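Local coordinates for periplasmic binding protein/LacI transcriptional regulator (Alkaliphilus metalliredigens, PDB 3CTP), which binds the sugar beta-D-xylulofuranose between the two lobes of its periplasmic-binding-protein-like core and probably acts as a DNA-binding transcriptional repressor of the LacI family, at residues Gly171-Pro181 and Ile229-Phe238; Val261-Ser269 and Ser278-Ile286. All coordinates share one frame; numbering follows the deposited sequence.

Interaction 1: residues Gly171-Pro181 and Ile229-Phe238; sequences GCRKILHIKGP and IVNYDGIFVF. With NA (sodium ion), chain D.
Leu176 lays its CB over the centre of the Tyr232 ring, 3.7 Å from the centroid, a CH-pi contact. With its CG anti to the backbone N (chi1 172°), CD2 reaches Ile229 CD1 at 3.9 Å and the CG2 methyl of Ile235. The Tyr232 hydroxyl goes on to Asp206. Just before the strands, Asp233 OD2 takes two backbone donors: Arg173 N on its anti lone pair at 2.8 Å, and Lys174 N from above the carboxylate plane at 2.9 Å. Past this carboxylate, strands 175-179 and 234-237, the inner two of a four-stranded sheet in a Rossmann-like lobe, pair in parallel through Leu176 N to Gly234 O, Phe236 N to Leu176 O and Ile178 N to Phe236 O. Val230 O and Tyr232 O bind sodium with Glu260 O and two waters. On the opposite face from Leu176, His177 lies beside Phe236, and its ND1 donates to Phe236 O at 2.8 Å. A leucine in place of His177 would probably leave Phe236 O without its second donor and lose the near-parallel, slid-apart ring packing. Further on, Gly180 CA makes a CH-pi contact with Phe238, 3.7 Å from the ring centroid, with Ile178 O at the ring's edge.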
# COMPACT_ATOMS: atom_id res chain seq x y z
N GLY A 171 15.38 25.60 -14.49
CA GLY A 171 16.36 25.58 -15.56
C GLY A 171 16.27 24.42 -16.53
O GLY A 171 17.10 24.30 -17.45
N CYS A 172 15.24 23.58 -16.38
CA CYS A 172 15.17 22.43 -17.26
C CYS A 172 14.67 22.84 -18.64
O CYS A 172 13.68 23.59 -18.76
CB CYS A 172 14.19 21.40 -16.70
SG CYS A 172 14.73 20.71 -15.12
N ARG A 173 15.33 22.32 -19.68
CA ARG A 173 14.90 22.58 -21.05
C ARG A 173 14.73 21.29 -21.87
O ARG A 173 13.90 21.26 -22.77
CB ARG A 173 15.88 23.54 -21.77
CG ARG A 173 16.03 24.90 -21.06
CD ARG A 173 14.74 25.73 -21.14
NE ARG A 173 14.87 27.06 -20.53
CZ ARG A 173 14.60 27.36 -19.26
NH1 ARG A 173 14.76 28.61 -18.83
NH2 ARG A 173 14.17 26.42 -18.40
N LYS A 174 15.51 20.26 -21.57
CA LYS A 174 15.28 18.94 -22.13
C LYS A 174 14.41 18.21 -21.13
O LYS A 174 14.88 17.82 -20.08
CB LYS A 174 16.59 18.18 -22.28
CG LYS A 174 17.58 18.82 -23.28
CD LYS A 174 18.97 18.19 -23.13
CE LYS A 174 19.97 18.81 -24.12
NZ LYS A 174 21.27 18.07 -24.08
N ILE A 175 13.14 18.03 -21.47
CA ILE A 175 12.15 17.53 -20.50
C ILE A 175 11.40 16.32 -21.00
O ILE A 175 11.01 16.27 -22.18
CB ILE A 175 11.18 18.67 -20.17
CG1 ILE A 175 11.94 19.75 -19.38
CG2 ILE A 175 9.94 18.17 -19.40
CD1 ILE A 175 11.14 21.05 -19.20
N LEU A 176 11.20 15.34 -20.10
CA LEU A 176 10.43 14.14 -20.39
C LEU A 176 9.23 14.12 -19.47
O LEU A 176 9.35 14.43 -18.27
CB LEU A 176 11.29 12.92 -20.03
CG LEU A 176 10.63 11.54 -20.06
CD1 LEU A 176 10.16 11.19 -21.46
CD2 LEU A 176 11.60 10.47 -19.57
N HIS A 177 8.08 13.72 -20.01
CA HIS A 177 6.92 13.41 -19.14
C HIS A 177 6.59 11.94 -19.32
O HIS A 177 6.33 11.49 -20.44
CB HIS A 177 5.71 14.29 -19.49
CG HIS A 177 4.45 13.90 -18.77
ND1 HIS A 177 4.46 13.48 -17.46
CD2 HIS A 177 3.16 13.89 -19.16
CE1 HIS A 177 3.21 13.21 -17.08
NE2 HIS A 177 2.40 13.47 -18.09
N ILE A 178 6.68 11.19 -18.22
CA ILE A 178 6.21 9.81 -18.20
C ILE A 178 4.74 9.91 -17.83
O ILE A 178 4.40 10.24 -16.67
CB ILE A 178 6.99 8.98 -17.20
CG1 ILE A 178 8.44 8.92 -17.72
CG2 ILE A 178 6.39 7.55 -17.11
CD1 ILE A 178 9.44 8.19 -16.82
N LYS A 179 3.89 9.73 -18.84
CA LYS A 179 2.44 9.92 -18.67
C LYS A 179 1.73 8.63 -18.36
O LYS A 179 2.24 7.53 -18.59
CB LYS A 179 1.83 10.61 -19.91
CG LYS A 179 1.78 9.77 -21.12
CD LYS A 179 1.05 10.52 -22.32
CE LYS A 179 -0.41 10.75 -22.06
NZ LYS A 179 -1.25 9.51 -22.01
N GLY A 180 0.55 8.78 -17.78
CA GLY A 180 -0.22 7.61 -17.37
C GLY A 180 -1.06 7.09 -18.50
O GLY A 180 -1.10 7.69 -19.60
N PRO A 181 -1.75 5.96 -18.26
CA PRO A 181 -2.65 5.34 -19.19
C PRO A 181 -3.72 6.33 -19.65
O PRO A 181 -4.22 7.09 -18.82
CB PRO A 181 -3.36 4.30 -18.29
CG PRO A 181 -2.41 3.94 -17.27
CD PRO A 181 -1.58 5.19 -17.02
N ILE A 229 17.92 8.16 -20.49
CA ILE A 229 17.02 8.96 -19.65
C ILE A 229 17.81 9.98 -18.85
O ILE A 229 17.32 11.08 -18.58
CB ILE A 229 16.20 8.03 -18.73
CG1 ILE A 229 15.33 7.09 -19.56
CG2 ILE A 229 15.38 8.82 -17.71
CD1 ILE A 229 14.23 7.77 -20.36
N VAL A 230 19.04 9.63 -18.47
CA VAL A 230 19.86 10.57 -17.72
C VAL A 230 20.11 11.83 -18.53
O VAL A 230 20.47 12.87 -17.97
CB VAL A 230 21.21 9.95 -17.29
CG1 VAL A 230 22.08 9.70 -18.50
CG2 VAL A 230 21.93 10.89 -16.31
N ASN A 231 19.91 11.77 -19.85
CA ASN A 231 20.22 12.93 -20.70
C ASN A 231 19.20 14.07 -20.57
O ASN A 231 19.46 15.20 -21.01
CB ASN A 231 20.35 12.53 -22.17
CG ASN A 231 21.60 11.73 -22.44
OD1 ASN A 231 22.59 11.84 -21.71
ND2 ASN A 231 21.57 10.91 -23.48
N TYR A 232 18.03 13.77 -20.01
CA TYR A 232 17.04 14.82 -19.76
C TYR A 232 17.47 15.71 -18.60
O TYR A 232 18.20 15.26 -17.72
CB TYR A 232 15.66 14.21 -19.45
CG TYR A 232 15.04 13.54 -20.67
CD1 TYR A 232 14.44 14.31 -21.66
CD2 TYR A 232 15.12 12.16 -20.85
CE1 TYR A 232 13.88 13.71 -22.79
CE2 TYR A 232 14.59 11.55 -21.99
CZ TYR A 232 13.96 12.34 -22.95
OH TYR A 232 13.42 11.78 -24.08
N ASP A 233 17.02 16.96 -18.60
CA ASP A 233 17.24 17.87 -17.47
C ASP A 233 16.24 17.56 -16.36
O ASP A 233 16.57 17.63 -15.17
CB ASP A 233 17.04 19.34 -17.88
CG ASP A 233 18.03 19.83 -18.92
OD1 ASP A 233 19.16 19.30 -18.97
OD2 ASP A 233 17.67 20.76 -19.69
N GLY A 234 15.00 17.26 -16.74
CA GLY A 234 13.94 17.07 -15.75
C GLY A 234 12.92 16.07 -16.27
O GLY A 234 12.70 15.97 -17.48
N ILE A 235 12.29 15.36 -15.34
CA ILE A 235 11.27 14.38 -15.69
C ILE A 235 10.07 14.60 -14.80
O ILE A 235 10.23 14.69 -13.57
CB ILE A 235 11.79 12.95 -15.42
CG1 ILE A 235 13.06 12.69 -16.24
CG2 ILE A 235 10.72 11.91 -15.82
CD1 ILE A 235 13.74 11.38 -15.87
N PHE A 236 8.88 14.69 -15.39
CA PHE A 236 7.63 14.73 -14.63
C PHE A 236 7.00 13.35 -14.78
O PHE A 236 6.75 12.90 -15.90
CB PHE A 236 6.69 15.81 -15.22
CG PHE A 236 5.27 15.81 -14.67
CD1 PHE A 236 5.03 15.59 -13.32
CD2 PHE A 236 4.19 16.10 -15.51
CE1 PHE A 236 3.72 15.59 -12.82
CE2 PHE A 236 2.86 16.10 -15.02
CZ PHE A 236 2.63 15.87 -13.67
N VAL A 237 6.77 12.67 -13.65
CA VAL A 237 6.15 11.34 -13.69
C VAL A 237 4.73 11.42 -13.15
O VAL A 237 4.46 12.14 -12.18
CB VAL A 237 6.95 10.32 -12.85
CG1 VAL A 237 6.40 8.91 -13.10
CG2 VAL A 237 8.44 10.38 -13.21
N PHE A 238 3.81 10.71 -13.79
CA PHE A 238 2.38 10.93 -13.54
C PHE A 238 1.92 10.69 -12.11
O PHE A 238 0.86 11.22 -11.72
CB PHE A 238 1.52 10.12 -14.52
CG PHE A 238 1.60 8.61 -14.34
CD1 PHE A 238 0.67 7.95 -13.54
CD2 PHE A 238 2.57 7.87 -15.00
CE1 PHE A 238 0.75 6.58 -13.40
CE2 PHE A 238 2.64 6.49 -14.87
CZ PHE A 238 1.73 5.85 -14.07
NA NA D . 20.59 15.13 -17.26
O HOH W 1 20.86 17.31 -17.72
O HOH W 2 22.76 15.07 -17.80

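Interaction 2: residues Val261-Ser269 and Ser278-Ile286; sequences VQIIGFDNS and SLTTINQPI. With XLF (beta-D-xylulofuranose), chain C.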
# COMPACT_ATOMS: atom_id res chain seq x y z
N VAL A 261 19.70 14.77 -13.03
CA VAL A 261 18.36 14.90 -13.58
C VAL A 261 17.44 15.21 -12.42
O VAL A 261 17.64 14.70 -11.31
CB VAL A 261 17.94 13.63 -14.30
CG1 VAL A 261 17.93 12.50 -13.34
CG2 VAL A 261 16.54 13.82 -14.94
N GLN A 262 16.47 16.10 -12.66
CA GLN A 262 15.51 16.49 -11.62
C GLN A 262 14.21 15.74 -11.86
O GLN A 262 13.89 15.45 -13.02
CB GLN A 262 15.24 17.98 -11.66
CG GLN A 262 16.53 18.82 -11.45
CD GLN A 262 16.22 20.29 -11.33
OE1 GLN A 262 15.42 20.69 -10.49
NE2 GLN A 262 16.80 21.10 -12.23
N ILE A 263 13.47 15.44 -10.79
CA ILE A 263 12.25 14.61 -10.89
C ILE A 263 11.14 15.31 -10.11
O ILE A 263 11.36 15.77 -8.98
CB ILE A 263 12.45 13.22 -10.22
CG1 ILE A 263 13.78 12.58 -10.65
CG2 ILE A 263 11.24 12.32 -10.49
CD1 ILE A 263 13.82 12.14 -12.07
N ILE A 264 9.95 15.37 -10.71
CA ILE A 264 8.76 15.76 -9.96
C ILE A 264 7.68 14.70 -10.20
O ILE A 264 7.52 14.23 -11.33
CB ILE A 264 8.28 17.16 -10.36
CG1 ILE A 264 6.99 17.55 -9.59
CG2 ILE A 264 8.08 17.27 -11.86
CD1 ILE A 264 6.71 19.05 -9.69
N GLY A 265 6.98 14.30 -9.13
CA GLY A 265 5.87 13.33 -9.25
C GLY A 265 4.51 14.00 -9.11
O GLY A 265 4.34 15.19 -9.42
N PHE A 266 3.52 13.22 -8.62
CA PHE A 266 2.21 13.78 -8.35
C PHE A 266 1.54 12.91 -7.31
O PHE A 266 1.59 11.69 -7.43
CB PHE A 266 1.34 13.75 -9.63
CG PHE A 266 0.25 14.81 -9.68
CD1 PHE A 266 0.40 15.91 -10.52
CD2 PHE A 266 -0.93 14.66 -8.98
CE1 PHE A 266 -0.61 16.87 -10.62
CE2 PHE A 266 -1.93 15.62 -9.06
CZ PHE A 266 -1.77 16.74 -9.88
N ASP A 267 0.92 13.56 -6.32
CA ASP A 267 0.04 12.97 -5.30
C ASP A 267 0.36 13.51 -3.90
O ASP A 267 -0.54 13.74 -3.10
CB ASP A 267 0.19 11.46 -5.12
CG ASP A 267 -0.45 10.65 -6.24
OD1 ASP A 267 -1.33 11.17 -6.98
OD2 ASP A 267 -0.10 9.44 -6.32
N ASN A 268 1.65 13.61 -3.59
CA ASN A 268 2.09 13.68 -2.18
C ASN A 268 1.57 12.48 -1.40
O ASN A 268 0.98 12.63 -0.33
CB ASN A 268 1.66 14.98 -1.50
CG ASN A 268 2.41 15.21 -0.20
OD1 ASN A 268 3.46 14.59 0.04
ND2 ASN A 268 1.88 16.09 0.67
N SER A 269 1.82 11.29 -1.93
CA SER A 269 1.59 10.08 -1.14
C SER A 269 2.84 9.71 -0.32
O SER A 269 3.94 10.28 -0.50
CB SER A 269 1.18 8.91 -2.04
OG SER A 269 2.27 8.50 -2.85
N SER A 278 14.12 12.78 -1.07
CA SER A 278 12.67 12.91 -1.01
C SER A 278 12.14 13.64 -2.24
O SER A 278 12.80 14.50 -2.81
CB SER A 278 12.24 13.62 0.25
OG SER A 278 12.92 14.88 0.32
N LEU A 279 10.91 13.28 -2.63
CA LEU A 279 10.38 13.59 -3.95
C LEU A 279 9.59 14.90 -4.01
O LEU A 279 8.59 15.06 -3.32
CB LEU A 279 9.44 12.44 -4.36
CG LEU A 279 8.73 12.54 -5.70
CD1 LEU A 279 9.71 12.54 -6.85
CD2 LEU A 279 7.82 11.33 -5.82
N THR A 280 10.02 15.82 -4.86
CA THR A 280 9.19 16.99 -5.16
C THR A 280 7.93 16.50 -5.87
O THR A 280 7.99 15.59 -6.71
CB THR A 280 9.95 17.93 -6.07
OG1 THR A 280 11.08 18.43 -5.35
CG2 THR A 280 9.06 19.09 -6.54
N THR A 281 6.80 17.08 -5.52
CA THR A 281 5.54 16.51 -6.01
C THR A 281 4.44 17.56 -5.98
O THR A 281 4.66 18.69 -5.56
CB THR A 281 5.15 15.26 -5.17
OG1 THR A 281 4.02 14.59 -5.77
CG2 THR A 281 4.82 15.67 -3.74
N ILE A 282 3.28 17.19 -6.49
CA ILE A 282 2.10 18.03 -6.44
C ILE A 282 1.14 17.37 -5.46
O ILE A 282 0.77 16.20 -5.60
CB ILE A 282 1.39 18.12 -7.80
CG1 ILE A 282 2.37 18.59 -8.90
CG2 ILE A 282 0.17 19.05 -7.71
CD1 ILE A 282 2.93 20.01 -8.68
N ASN A 283 0.74 18.12 -4.45
CA ASN A 283 -0.17 17.62 -3.44
C ASN A 283 -1.60 17.44 -3.91
O ASN A 283 -2.21 18.41 -4.37
CB ASN A 283 -0.21 18.62 -2.27
CG ASN A 283 -0.99 18.12 -1.08
OD1 ASN A 283 -0.53 17.22 -0.37
ND2 ASN A 283 -2.18 18.71 -0.84
N GLN A 284 -2.15 16.23 -3.77
CA GLN A 284 -3.61 16.07 -3.78
C GLN A 284 -4.14 16.13 -2.36
O GLN A 284 -3.59 15.46 -1.47
CB GLN A 284 -4.02 14.70 -4.36
CG GLN A 284 -3.71 14.53 -5.82
CD GLN A 284 -4.55 13.43 -6.43
OE1 GLN A 284 -5.76 13.58 -6.55
NE2 GLN A 284 -3.91 12.33 -6.86
N PRO A 285 -5.18 16.95 -2.13
CA PRO A 285 -5.60 17.18 -0.74
C PRO A 285 -6.52 16.08 -0.26
O PRO A 285 -7.76 16.18 -0.35
CB PRO A 285 -6.35 18.52 -0.82
CG PRO A 285 -6.89 18.57 -2.24
CD PRO A 285 -5.83 17.86 -3.09
N ILE A 286 -5.92 14.99 0.21
CA ILE A 286 -6.68 13.79 0.55
C ILE A 286 -7.79 14.09 1.55
O ILE A 286 -8.91 13.57 1.43
CB ILE A 286 -5.72 12.69 1.08
CG1 ILE A 286 -4.86 12.19 -0.10
CG2 ILE A 286 -6.51 11.54 1.67
CD1 ILE A 286 -3.84 11.07 0.27
O4 XLF C . -5.42 8.48 -11.59
C4 XLF C . -4.35 9.20 -10.98
C5 XLF C . -3.06 8.47 -11.30
O5 XLF C . -2.64 7.86 -10.08
C3 XLF C . -4.45 9.15 -9.46
O3 XLF C . -4.85 10.41 -8.91
C2 XLF C . -3.04 8.79 -9.08
O2 XLF C . -2.19 9.95 -9.14
C1 XLF C . -2.95 8.13 -7.72
O1 XLF C . -1.60 7.71 -7.49
O HOH W 3 -1.75 13.75 -0.28
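Asp267 and Gln284 meet side by side at the sugar, Gln284 NE2 donating a hydrogen bond to Asp267 OD1 at 2.8 Å. OD1 lies in the amide plane of Gln284, while NE2 sits 35° out of the Asp267 carboxylate plane, on the anti side of OD1. The same NE2 also donates to O3 of the beta-D-xylulofuranose. Asp267 takes hydroxyls with both oxygens, sugar O2 on OD1 and sugar O1 on OD2, each at 2.6 Å, so one carboxylate, whose rotation Gln284 helps to fix, holds two groups of the ligand. Gln284 OE1 is in turn held by Ser154. An amide-amide pair lies further from the sugar: Asn268 ND2 reaches Asn283 OD1 at 2.9 Å, the amide planes 61° apart, while Asn268 OD1 turns to Arg320.

Backbone bonds tie the two segments at intervals. Gly265 N donates to Thr280 O, Asp267 N to Ile282 O at 2.7 Å, and Gln284 N returns to Asp267 O from above its carbonyl plane. Between them, Gly265 O and Ile282 N are buried with no partner.

The rest is apolar packing. Ile282 CB stands over one face of the Phe266 ring, 3.8 Å from its centroid, with Phe266 CG roughly anti to the backbone N (chi1 -154°), which turns the ring toward Ile282. Gln284 CG lies at the ring edge. Ile264 CD1 touches Ile282 CD1 at 4.0 Å, and Leu279 CD1 meets Ile263 CG2.

Strand 262-264 is the edge of the four-stranded parallel sheet, whereas 281-283 is an outer strand of the seven-stranded mixed sheet; the contact joins the two sheets, and its Asp267-Gln284 end reaches the sugar. Helix 156-169 packs on Ile264 and Thr280, helix 240-252 on Ile263 and Leu279, and helix 73-88 brings Phe74 against Asp267 and Gln284.

How the interactions relate
Both contacts are largely buried and share the four-stranded parallel sheet: strands 234-237 of interaction 1 and 262-264 of interaction 2 are neighbours, with Ile235 N 2.8 Å from Gln262 O and Val237 N 2.9 Å from Ile264 O, both probable hydrogen bonds. Interaction 1 is inner-sheet pairing in regular parallel register, with a solvent-reaching end where sodium binds. Interaction 2, nearer the chain's centre, leaves the sheet edge for another sheet; it has fewer backbone bonds, and amide side chains and a ligand-binding carboxylate add to them, whereas the carboxylate of interaction 1 grips backbone N-H groups. Toward the sugar the two converge: Phe238 O packs on Phe266 CB, and Phe238 also approaches the ligand.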